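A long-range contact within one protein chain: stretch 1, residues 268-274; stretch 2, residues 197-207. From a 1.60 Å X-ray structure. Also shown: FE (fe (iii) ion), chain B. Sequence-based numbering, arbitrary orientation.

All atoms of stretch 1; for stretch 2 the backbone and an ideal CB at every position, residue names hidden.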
# COMPACT_ATOMS: atom_id res chain seq x y z
N ASP A 268 10.35 -1.46 12.06
CA ASP A 268 10.23 -1.82 13.46
C ASP A 268 8.88 -1.45 14.10
O ASP A 268 8.38 -2.19 14.98
CB ASP A 268 11.34 -1.22 14.29
CG ASP A 268 12.65 -1.97 14.14
OD1 ASP A 268 12.85 -2.90 13.27
OD2 ASP A 268 13.60 -1.61 14.86
N SER A 269 8.35 -0.30 13.70
CA SER A 269 7.15 0.25 14.27
C SER A 269 5.92 0.15 13.36
O SER A 269 4.81 0.13 13.88
CB SER A 269 7.37 1.71 14.70
OG SER A 269 8.33 1.73 15.78
N ASN A 270 6.12 0.05 12.06
CA ASN A 270 5.01 -0.11 11.12
C ASN A 270 4.99 -1.40 10.33
O ASN A 270 4.05 -1.63 9.58
CB ASN A 270 4.86 1.11 10.18
CG ASN A 270 3.41 1.42 9.87
OD1 ASN A 270 2.60 1.52 10.81
ND2 ASN A 270 3.07 1.55 8.59
N TYR A 271 6.00 -2.25 10.52
CA TYR A 271 6.04 -3.58 9.96
C TYR A 271 6.05 -3.66 8.45
O TYR A 271 5.72 -4.69 7.90
CB TYR A 271 4.94 -4.46 10.62
CG TYR A 271 5.12 -4.34 12.14
CD1 TYR A 271 6.17 -4.98 12.78
CD2 TYR A 271 4.36 -3.46 12.88
CE1 TYR A 271 6.38 -4.80 14.11
CE2 TYR A 271 4.54 -3.30 14.21
CZ TYR A 271 5.56 -3.97 14.83
OH TYR A 271 5.82 -3.79 16.18
N GLU A 272 6.51 -2.58 7.82
CA GLU A 272 6.67 -2.53 6.37
C GLU A 272 8.05 -3.01 5.99
O GLU A 272 8.91 -3.21 6.86
CB GLU A 272 6.42 -1.14 5.84
CG GLU A 272 5.00 -0.62 6.11
CD GLU A 272 4.82 0.83 5.70
OE1 GLU A 272 5.02 1.71 6.56
OE2 GLU A 272 4.48 1.05 4.52
N PHE A 273 8.25 -3.25 4.71
CA PHE A 273 9.60 -3.59 4.18
C PHE A 273 10.32 -2.30 3.83
O PHE A 273 9.81 -1.47 3.07
CB PHE A 273 9.51 -4.48 2.93
CG PHE A 273 8.78 -5.78 3.15
CD1 PHE A 273 7.56 -6.00 2.56
CD2 PHE A 273 9.36 -6.82 3.86
CE1 PHE A 273 6.88 -7.22 2.77
CE2 PHE A 273 8.67 -8.02 4.06
CZ PHE A 273 7.45 -8.20 3.49
N PRO A 274 11.55 -2.11 4.32
CA PRO A 274 12.33 -0.93 3.92
C PRO A 274 12.67 -0.92 2.45
O PRO A 274 12.83 -1.99 1.83
CB PRO A 274 13.63 -1.08 4.70
CG PRO A 274 13.73 -2.55 4.97
CD PRO A 274 12.32 -3.02 5.18
N UNK A 197 -2.73 -6.52 3.37
CA UNK A 197 -1.32 -6.21 3.30
C UNK A 197 -0.59 -6.80 4.51
O UNK A 197 -1.13 -6.94 5.63
CB UNK A 197 -1.11 -4.70 3.22
N UNK A 198 0.64 -7.20 4.28
CA UNK A 198 1.42 -7.88 5.27
C UNK A 198 1.64 -7.09 6.56
O UNK A 198 1.58 -7.65 7.67
CB UNK A 198 2.77 -8.25 4.66
N UNK A 199 1.92 -5.79 6.42
CA UNK A 199 2.26 -4.98 7.59
C UNK A 199 1.14 -4.93 8.61
O UNK A 199 1.37 -4.80 9.78
CB UNK A 199 2.62 -3.56 7.16
N UNK A 200 -0.11 -5.05 8.15
CA UNK A 200 -1.21 -5.05 9.13
C UNK A 200 -1.12 -6.23 10.08
O UNK A 200 -1.53 -6.10 11.24
CB UNK A 200 -2.56 -5.07 8.41
N UNK A 201 -0.61 -7.38 9.62
CA UNK A 201 -0.46 -8.54 10.52
C UNK A 201 0.53 -8.19 11.63
O UNK A 201 0.30 -8.49 12.79
CB UNK A 201 0.01 -9.78 9.75
N UNK A 202 1.62 -7.50 11.28
CA UNK A 202 2.52 -7.00 12.28
C UNK A 202 1.98 -5.96 13.21
O UNK A 202 2.26 -6.00 14.41
CB UNK A 202 3.76 -6.43 11.59
N UNK A 203 1.21 -5.01 12.68
CA UNK A 203 0.64 -3.97 13.50
C UNK A 203 -0.30 -4.61 14.52
O UNK A 203 -0.31 -4.22 15.69
CB UNK A 203 -0.09 -2.94 12.64
N UNK A 204 -1.10 -5.55 14.07
CA UNK A 204 -2.06 -6.20 14.94
C UNK A 204 -1.35 -6.99 16.04
O UNK A 204 -1.69 -6.89 17.21
CB UNK A 204 -2.97 -7.12 14.13
N UNK A 205 -0.41 -7.86 15.64
CA UNK A 205 0.31 -8.67 16.62
C UNK A 205 1.06 -7.91 17.70
O UNK A 205 1.28 -8.44 18.77
CB UNK A 205 1.31 -9.56 15.88
N UNK A 206 1.50 -6.70 17.38
CA UNK A 206 2.23 -5.83 18.29
C UNK A 206 1.44 -4.66 18.89
O UNK A 206 2.04 -3.79 19.57
CB UNK A 206 3.45 -5.27 17.55
N UNK A 207 0.13 -4.68 18.69
CA UNK A 207 -0.73 -3.60 19.14
C UNK A 207 -0.79 -3.49 20.66
O UNK A 207 -0.71 -4.50 21.36
CB UNK A 207 -2.14 -3.80 18.58
FE FE B . -2.28 0.76 4.78

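Position 197 precedes the helix, and its ideal CB has nothing of stretch 1 within 5.5 Å, so stretch 1 sets no preference. A polar residue often sits just before a helix, and N197 is deposited; its ND2 donates to the OH of the residue at 199 (2.9 Å).

At 198 the CB points toward stretch 1, 4.6 Å from F273 CE1, with the carbonyl of Y271 not far off. A small or medium side chain would fit, apolar against the ring or polar to exploit the carbonyl. T198 uses its hydroxyl: OG1 lies 3.7 Å from F273 CE1, and a water 2.8 Å from T198 OG1 donates to Y271 O, also at 2.8 Å, so the backbone of stretch 1 is reached indirectly.

Position 199 is the closest CA partner of Y271. Its ideal CB is 3.4 Å from both N270 O and Y271 O and 3.9 Å from E272 CG, leaving little room for branching at CB. An unbranched side chain able to turn out of this cleft is favored, and the iron ion beyond suggests an oxygen ligand. Y199 meets these demands: its CB packs 3.2 Å from Y271 O, while chi1 in the p well leads the ring away from stretch 1, and its OH binds FE at 2.1 Å.

Position 200 points away from stretch 1, on the iron side of the helix, so a long metal ligand is plausible. Y200 places its OH 2.0 Å from FE, in keeping with an iron-binding protein. Position 201 is beyond reach of stretch 1, which leaves the choice open; I201 extends away.

Position 202 is the most restrictive. A CB here would lie 2.5 Å from Y271 CB, a clash, so glycine is the clear choice although phi and psi are ordinary helical values. With G202 the bare backbone can approach the tyrosine: its CA sits 4.2 Å from the centroid of the Y271 ring in an off-centre CH-pi contact, and its C lies over one ring face.

At 203 the CB is sideways, 4.5 Å from Y271 CD2. A flexible apolar chain such as leucine or methionine could bend back to pack beside the ring. L203 does so, bringing its CD2 to 3.9 Å from Y271 CD2 and 3.5 Å from N270 OD1.

Positions 204 and 205 have no stretch 1 atom near their ideal CB, so many residues would serve. L204 points away, and K205 leads its long chain away as well.

At 206 the chain has just left helical phi/psi, and the ideal CB lies a tight 3.1 Å from Y271 OH. A modest polar side chain suits the phenol's end and the helix terminus; asparagine, serine or aspartate are candidates. N206 turns back so that ND2 donates to G202 O (2.9 Å), while a water 3.0 Å from Y271 OH donates weakly to N206 OD1 at 3.3 Å.

Position 207 points away from stretch 1, which leaves it unconstrained there; the residue is S207.

Stretch 2 (197-207) NTYYIGLLKNS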
# COMPACT_ATOMS: atom_id res chain seq x y z
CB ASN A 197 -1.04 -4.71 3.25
CG ASN A 197 -1.43 -4.06 1.94
OD1 ASN A 197 -1.54 -4.72 0.88
ND2 ASN A 197 -1.61 -2.73 1.98
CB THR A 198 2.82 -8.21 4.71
OG1 THR A 198 3.35 -7.08 3.97
CG2 THR A 198 2.82 -9.39 3.75
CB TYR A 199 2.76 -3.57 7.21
CG TYR A 199 1.78 -2.81 6.40
CD1 TYR A 199 0.82 -2.03 7.02
CD2 TYR A 199 1.78 -2.90 5.02
CE1 TYR A 199 -0.13 -1.40 6.30
CE2 TYR A 199 0.82 -2.25 4.27
CZ TYR A 199 -0.11 -1.49 4.91
OH TYR A 199 -1.10 -0.84 4.18
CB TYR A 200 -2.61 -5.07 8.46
CG TYR A 200 -2.90 -3.75 7.75
CD1 TYR A 200 -3.02 -2.59 8.46
CD2 TYR A 200 -3.08 -3.70 6.36
CE1 TYR A 200 -3.29 -1.37 7.82
CE2 TYR A 200 -3.30 -2.51 5.72
CZ TYR A 200 -3.41 -1.36 6.43
OH TYR A 200 -3.65 -0.17 5.84
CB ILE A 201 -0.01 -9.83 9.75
CG1 ILE A 201 -1.09 -10.18 8.73
CG2 ILE A 201 0.30 -10.97 10.72
CD1 ILE A 201 -0.71 -11.28 7.80
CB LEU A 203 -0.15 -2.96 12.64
CG LEU A 203 0.71 -1.92 11.95
CD1 LEU A 203 -0.10 -1.12 10.93
CD2 LEU A 203 1.36 -1.02 12.91
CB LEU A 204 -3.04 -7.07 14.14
CG LEU A 204 -4.03 -6.36 13.22
CD1 LEU A 204 -4.64 -7.33 12.24
CD2 LEU A 204 -5.10 -5.66 14.05
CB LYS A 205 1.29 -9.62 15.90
CG LYS A 205 0.66 -10.71 15.12
CD LYS A 205 1.69 -11.51 14.32
CE LYS A 205 2.56 -12.40 15.17
NZ LYS A 205 1.75 -13.48 15.82
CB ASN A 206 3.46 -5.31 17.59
CG ASN A 206 4.45 -6.42 17.30
OD1 ASN A 206 5.24 -6.81 18.19
ND2 ASN A 206 4.45 -6.93 16.06
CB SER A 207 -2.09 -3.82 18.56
OG SER A 207 -3.00 -2.75 18.94
O HOH W 1 5.35 -5.79 5.37
O HOH W 2 7.88 -4.77 18.16
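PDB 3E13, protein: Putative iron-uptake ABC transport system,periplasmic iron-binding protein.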